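Local structure of pngf-ii (Elizabethkingia meningoseptica, 4R4X) at residues I216-V221 against E343-A348; V251-Q256 against I297-F302. The protein probably removes N-linked glycans from glycoproteins by hydrolysing the bond between the glycan and its asparagine side chain. All coordinates share one frame; numbering follows the deposited sequence. Where two conformers were deposited one is given.

Overall arrangement
Interactions 1 and 2 belong to one antiparallel sheet, in which strands 216-222, 343-350, 248-253 and 297-303 follow one another in that order. Their centres are about 9 Å apart. Backbone bonds join them: Gly347 N lies 2.9 Å from Phe252 O and Ile254 N lies 3.0 Å from Leu345 O, both probable hydrogen bonds, and side chains such as Ile346 on Ile253 also pack across the seam. Along the chain, interaction 2 is nested within the loop that interaction 1 closes. All four segments fall in the N-terminal family region of the peptide-N-glycosidase F type. Neither contact contributes to the zinc sites, which use Glu52 and Asp159, and His542 and His545.

Interaction 1: I216-V221 against E343-A348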
loop_
_atom_site.group_PDB
_atom_site.type_symbol
_atom_site.label_atom_id
_atom_site.label_comp_id
_atom_site.label_asym_id
_atom_site.label_seq_id
_atom_site.Cartn_x
_atom_site.Cartn_y
_atom_site.Cartn_z
ATOM N N ILE A 216 -16.019 -10.062 -12.898
ATOM C CA ILE A 216 -14.708 -10.553 -12.445
ATOM C C ILE A 216 -13.669 -10.253 -13.518
ATOM O O ILE A 216 -13.868 -10.614 -14.685
ATOM C CB ILE A 216 -14.730 -12.069 -12.226
ATOM C CG1 ILE A 216 -15.875 -12.481 -11.287
ATOM C CG2 ILE A 216 -13.399 -12.553 -11.680
ATOM C CD1 ILE A 216 -16.268 -13.948 -11.424
ATOM N N ILE A 217 -12.606 -9.555 -13.136
ATOM C CA ILE A 217 -11.456 -9.347 -14.006
ATOM C C ILE A 217 -10.208 -9.996 -13.386
ATOM O O ILE A 217 -9.969 -9.888 -12.168
ATOM C CB ILE A 217 -11.208 -7.851 -14.329
ATOM C CG1 ILE A 217 -10.981 -7.023 -13.061
ATOM C CG2 ILE A 217 -12.394 -7.278 -15.106
ATOM C CD1 ILE A 217 -10.795 -5.543 -13.322
ATOM N N LEU A 218 -9.386 -10.620 -14.226
ATOM C CA LEU A 218 -8.284 -11.462 -13.741
ATOM C C LEU A 218 -7.062 -11.328 -14.643
ATOM O O LEU A 218 -7.208 -11.241 -15.850
ATOM C CB LEU A 218 -8.740 -12.921 -13.759
ATOM C CG LEU A 218 -7.848 -13.908 -13.010
ATOM C CD1 LEU A 218 -8.082 -13.755 -11.527
ATOM C CD2 LEU A 218 -8.128 -15.360 -13.383
ATOM N N LYS A 219 -5.866 -11.324 -14.068
ATOM C CA LYS A 219 -4.659 -11.418 -14.880
ATOM C C LYS A 219 -3.565 -12.170 -14.148
ATOM O O LYS A 219 -3.675 -12.451 -12.945
ATOM C CB LYS A 219 -4.164 -10.041 -15.322
ATOM C CG LYS A 219 -3.702 -9.126 -14.222
ATOM C CD LYS A 219 -2.770 -8.003 -14.716
ATOM C CE LYS A 219 -3.313 -7.235 -15.894
ATOM N NZ LYS A 219 -2.425 -6.106 -16.282
ATOM N N LYS A 220 -2.522 -12.511 -14.894
ATOM C CA LYS A 220 -1.329 -13.107 -14.313
ATOM C C LYS A 220 -0.325 -11.992 -14.071
ATOM O O LYS A 220 -0.116 -11.126 -14.948
ATOM C CB LYS A 220 -0.714 -14.149 -15.249
ATOM C CG LYS A 220 -1.519 -15.416 -15.426
ATOM C CD LYS A 220 -0.730 -16.530 -16.123
ATOM C CE LYS A 220 -0.200 -16.074 -17.478
ATOM N NZ LYS A 220 0.026 -17.199 -18.441
ATOM N N VAL A 221 0.265 -11.967 -12.882
ATOM C CA VAL A 221 1.303 -10.997 -12.571
ATOM C C VAL A 221 2.495 -11.683 -11.898
ATOM O O VAL A 221 2.321 -12.576 -11.065
ATOM C CB VAL A 221 0.797 -9.819 -11.691
ATOM C CG1 VAL A 221 -0.384 -9.139 -12.339
ATOM C CG2 VAL A 221 0.403 -10.276 -10.306
ATOM N N GLU A 343 4.393 -16.381 -10.184
ATOM C CA GLU A 343 3.472 -15.789 -11.135
ATOM C C GLU A 343 2.076 -16.132 -10.609
ATOM O O GLU A 343 1.678 -17.309 -10.553
ATOM C CB GLU A 343 3.706 -16.330 -12.553
ATOM C CG GLU A 343 2.793 -15.678 -13.584
ATOM C CD GLU A 343 3.184 -16.020 -15.021
ATOM O OE1 GLU A 343 3.613 -17.169 -15.278
ATOM O OE2 GLU A 343 3.053 -15.129 -15.882
ATOM N N ILE A 344 1.344 -15.119 -10.177
ATOM C CA ILE A 344 0.053 -15.344 -9.504
ATOM C C ILE A 344 -1.090 -14.949 -10.404
ATOM O O ILE A 344 -0.932 -14.053 -11.247
ATOM C CB ILE A 344 -0.040 -14.544 -8.194
ATOM C CG1 ILE A 344 -0.093 -13.029 -8.460
ATOM C CG2 ILE A 344 1.122 -14.908 -7.298
ATOM C CD1 ILE A 344 -0.188 -12.152 -7.219
ATOM N N LEU A 345 -2.216 -15.637 -10.252
ATOM C CA LEU A 345 -3.475 -15.183 -10.803
ATOM C C LEU A 345 -4.134 -14.272 -9.759
ATOM O O LEU A 345 -4.497 -14.742 -8.667
ATOM C CB LEU A 345 -4.402 -16.365 -11.100
ATOM C CG LEU A 345 -3.941 -17.302 -12.217
ATOM C CD1 LEU A 345 -4.706 -18.618 -12.161
ATOM C CD2 LEU A 345 -4.146 -16.640 -13.573
ATOM N N ILE A 346 -4.309 -13.003 -10.127
ATOM C CA ILE A 346 -4.877 -11.972 -9.249
ATOM C C ILE A 346 -6.080 -11.304 -9.924
ATOM O O ILE A 346 -6.058 -11.001 -11.128
ATOM C CB ILE A 346 -3.821 -10.939 -8.791
ATOM C CG1 ILE A 346 -4.455 -9.820 -7.934
ATOM C CG2 ILE A 346 -3.099 -10.311 -9.978
ATOM C CD1 ILE A 346 -3.445 -9.062 -7.100
ATOM N N GLY A 347 -7.149 -11.121 -9.153
ATOM C CA GLY A 347 -8.391 -10.607 -9.711
ATOM C C GLY A 347 -9.136 -9.650 -8.825
ATOM O O GLY A 347 -8.816 -9.459 -7.653
ATOM N N ALA A 348 -10.135 -9.020 -9.423
ATOM C CA ALA A 348 -11.023 -8.159 -8.678
ATOM C C ALA A 348 -12.440 -8.528 -9.076
ATOM O O ALA A 348 -12.691 -8.873 -10.229
ATOM C CB ALA A 348 -10.723 -6.713 -8.992
#
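The carboxylate of Glu343 has one face beneath the aliphatic chain of Lys220: Lys220 CD lies 4.1 Å from Glu343 CD, almost directly above it, and Lys220 CE is 3.7 Å from Glu343 OE2. The approach is methylene over carboxylate, because Lys220 NZ remains 4.5 Å from Glu343 OE2, too far for a salt bridge. Glu343 CG stands anti to the backbone N (chi1 -177°), which carries it to the Lys220 side. On the sheet face that bears Leu218, Lys220 and Leu345, the last two run side by side, pointing the same way, with a tight 3.4 Å between Lys220 CG and Leu345 CD2. Farther along that face Leu218 CD1 turns in over the strand 343-348, 3.4 Å from Ile346 O and also against Gly347 CA, where no side chain intervenes.

The backbones form a regular antiparallel pairing. Ile217, Lys219 and Val221 make hydrogen-bonded pairs with Ala348, Ile346 and Ile344, and all six bonds are close to straight, Ile346 N to Lys219 O reaching 171° at the hydrogen. Strand 186-196 of a separate four-stranded antiparallel sheet packs on the face bearing Ile217 and Ile346, consistent with the two-sheet, jelly-roll type domain of the peptide-N-glycosidase F family, and its Val190 O accepts a hydrogen bond from Lys219 NZ.

Val221 dominates the apolar packing on this second face. Its CG2 sits between the backbone N and the carbonyl carbon and touches two isoleucines, 3.4 Å from Ile344 CG1, tighter than usual, and 3.5 Å from Ile346 CG2. At the other end Ile217 CG1 meets Ala348 CB at 4.1 Å.

Interaction 2: V251-Q256 against I297-F302; sequences VFIIPQ and IELMRF
Val251 O receives two backbone donors: Met300 N at 3.2 Å, with 158° at the hydrogen, and Leu299 N at 2.7 Å, a weak bond bent to 122°. Two residues thus face one, and the register slips by one before Phe252 pairs with Glu298, as in a classic beta bulge. The return bond, Val251 N to Met300 O, is 3.0 Å long with 167° at the hydrogen, and beyond the bulge Ile253 and Ile297 exchange a pair of bonds.

Leu299, at the corner of the chain, directs its side chain toward strand 251-253. Its CD1 lies 3.8 Å from Ile253 CG2, the two side chains crossing at about a right angle, and also reaches Val251 CG1. Ile253 CG1 rests 3.8 Å from Ile297 CB.

Within segment 297-302, Arg301 grips Glu298 side-on: NH2 meets the syn lone pair of OE1, while NE approaches OE2 from above the carboxylate plane. Glu298 OE1 also bonds Ser531 OG.

Helix 336-339 packs on Ile253, Pro255 and Ile297 through Gln338. Strand 231-240 of the four-stranded sheet lies against Val251, Met300 and Phe302, while strand 343-350 flanks 251-254 by backbone bonds.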
loop_
_atom_site.group_PDB
_atom_site.type_symbol
_atom_site.label_atom_id
_atom_site.label_comp_id
_atom_site.label_asym_id
_atom_site.label_seq_id
_atom_site.Cartn_x
_atom_site.Cartn_y
_atom_site.Cartn_z
ATOM N N VAL A 251 -10.692 -8.306 -3.778
ATOM C CA VAL A 251 -9.449 -8.507 -4.499
ATOM C C VAL A 251 -8.947 -9.850 -3.997
ATOM O O VAL A 251 -8.855 -10.081 -2.775
ATOM C CB VAL A 251 -8.427 -7.414 -4.207
ATOM C CG1 VAL A 251 -7.142 -7.668 -4.975
ATOM C CG2 VAL A 251 -9.008 -6.052 -4.554
ATOM N N PHE A 252 -8.679 -10.746 -4.938
ATOM C CA PHE A 252 -8.384 -12.130 -4.617
ATOM C C PHE A 252 -7.210 -12.633 -5.425
ATOM O O PHE A 252 -6.856 -12.055 -6.456
ATOM C CB PHE A 252 -9.611 -13.029 -4.848
ATOM C CG PHE A 252 -10.092 -13.086 -6.275
ATOM C CD1 PHE A 252 -11.011 -12.172 -6.751
ATOM C CD2 PHE A 252 -9.631 -14.076 -7.139
ATOM C CE1 PHE A 252 -11.454 -12.219 -8.074
ATOM C CE2 PHE A 252 -10.085 -14.146 -8.448
ATOM C CZ PHE A 252 -10.988 -13.197 -8.928
ATOM N N ILE A 253 -6.583 -13.673 -4.905
ATOM C CA ILE A 253 -5.607 -14.463 -5.643
ATOM C C ILE A 253 -6.086 -15.910 -5.670
ATOM O O ILE A 253 -6.917 -16.331 -4.842
ATOM C CB ILE A 253 -4.168 -14.357 -5.076
ATOM C CG1 ILE A 253 -4.104 -14.827 -3.628
ATOM C CG2 ILE A 253 -3.660 -12.917 -5.171
ATOM C CD1 ILE A 253 -2.712 -14.942 -3.052
ATOM N N ILE A 254 -5.556 -16.684 -6.623
ATOM C CA ILE A 254 -5.990 -18.048 -6.814
ATOM C C ILE A 254 -4.832 -19.005 -6.498
ATOM O O ILE A 254 -3.892 -19.133 -7.303
ATOM C CB ILE A 254 -6.513 -18.274 -8.251
ATOM C CG1 ILE A 254 -7.717 -17.373 -8.516
ATOM C CG2 ILE A 254 -6.908 -19.737 -8.441
ATOM C CD1 ILE A 254 -8.215 -17.369 -9.936
ATOM N N PRO A 255 -4.877 -19.680 -5.337
ATOM C CA PRO A 255 -3.821 -20.702 -5.112
ATOM C C PRO A 255 -3.979 -21.919 -6.029
ATOM O O PRO A 255 -5.057 -22.512 -6.098
ATOM C CB PRO A 255 -4.006 -21.109 -3.648
ATOM C CG PRO A 255 -4.928 -20.082 -3.066
ATOM C CD PRO A 255 -5.780 -19.577 -4.184
ATOM N N GLN A 256 -2.900 -22.278 -6.709
ATOM C CA GLN A 256 -2.923 -23.334 -7.720
ATOM C C GLN A 256 -2.023 -24.515 -7.343
ATOM O O GLN A 256 -1.637 -25.312 -8.218
ATOM C CB GLN A 256 -2.512 -22.753 -9.068
ATOM C CG GLN A 256 -3.579 -21.846 -9.670
ATOM C CD GLN A 256 -3.234 -21.433 -11.090
ATOM O OE1 GLN A 256 -3.789 -21.958 -12.059
ATOM N NE2 GLN A 256 -2.293 -20.525 -11.220
ATOM N N ILE A 297 -8.072 -17.089 -2.135
ATOM C CA ILE A 297 -7.702 -16.223 -1.013
ATOM C C ILE A 297 -8.148 -14.801 -1.317
ATOM O O ILE A 297 -7.811 -14.238 -2.395
ATOM C CB ILE A 297 -6.201 -16.285 -0.770
ATOM C CG1 ILE A 297 -5.863 -17.669 -0.197
ATOM C CG2 ILE A 297 -5.679 -15.184 0.176
ATOM C CD1 ILE A 297 -4.397 -17.896 -0.048
ATOM N N GLU A 298 -8.872 -14.225 -0.359
ATOM C CA GLU A 298 -9.243 -12.797 -0.395
ATOM C C GLU A 298 -8.097 -11.929 0.101
ATOM O O GLU A 298 -7.759 -11.953 1.301
ATOM C CB GLU A 298 -10.454 -12.532 0.504
ATOM C CG GLU A 298 -11.645 -13.345 0.156
ATOM C CD GLU A 298 -12.830 -13.097 1.064
ATOM O OE1 GLU A 298 -12.664 -13.086 2.305
ATOM O OE2 GLU A 298 -13.938 -12.925 0.528
ATOM N N LEU A 299 -7.447 -11.182 -0.787
ATOM C CA LEU A 299 -6.460 -10.195 -0.312
ATOM C C LEU A 299 -7.144 -9.089 0.492
ATOM O O LEU A 299 -6.623 -8.664 1.515
ATOM C CB LEU A 299 -5.693 -9.550 -1.468
ATOM C CG LEU A 299 -4.874 -10.454 -2.382
ATOM C CD1 LEU A 299 -3.998 -9.578 -3.289
ATOM C CD2 LEU A 299 -4.001 -11.412 -1.553
HETATM N N MSE A 300 -8.307 -8.649 0.023
HETATM C CA MSE A 300 -9.029 -7.491 0.589
HETATM C C MSE A 300 -10.491 -7.665 0.282
HETATM O O MSE A 300 -10.860 -7.800 -0.876
HETATM C CB MSE A 300 -8.544 -6.170 -0.046
HETATM C CG MSE A 300 -9.342 -4.932 0.390
HETATM SE SE MSE A 300 -9.380 -3.518 -1.001
HETATM C CE MSE A 300 -7.522 -3.632 -1.635
ATOM N N ARG A 301 -11.342 -7.676 1.316
ATOM C CA ARG A 301 -12.783 -7.662 1.159
ATOM C C ARG A 301 -13.229 -6.222 1.370
ATOM O O ARG A 301 -12.848 -5.584 2.371
ATOM C CB ARG A 301 -13.458 -8.603 2.173
ATOM C CG ARG A 301 -14.983 -8.486 2.266
ATOM C CD ARG A 301 -15.775 -9.620 1.644
ATOM N NE ARG A 301 -15.347 -10.953 2.074
ATOM C CZ ARG A 301 -15.795 -11.660 3.118
ATOM N NH1 ARG A 301 -16.723 -11.196 3.944
ATOM N NH2 ARG A 301 -15.260 -12.859 3.362
ATOM N N PHE A 302 -13.991 -5.690 0.408
ATOM C CA PHE A 302 -14.415 -4.300 0.453
ATOM C C PHE A 302 -15.846 -4.183 -0.042
ATOM O O PHE A 302 -16.382 -5.089 -0.700
ATOM C CB PHE A 302 -13.475 -3.369 -0.355
ATOM C CG PHE A 302 -13.506 -3.591 -1.852
ATOM C CD1 PHE A 302 -12.747 -4.608 -2.443
ATOM C CD2 PHE A 302 -14.274 -2.772 -2.684
ATOM C CE1 PHE A 302 -12.783 -4.820 -3.817
ATOM C CE2 PHE A 302 -14.315 -2.984 -4.064
ATOM C CZ PHE A 302 -13.568 -4.003 -4.635
#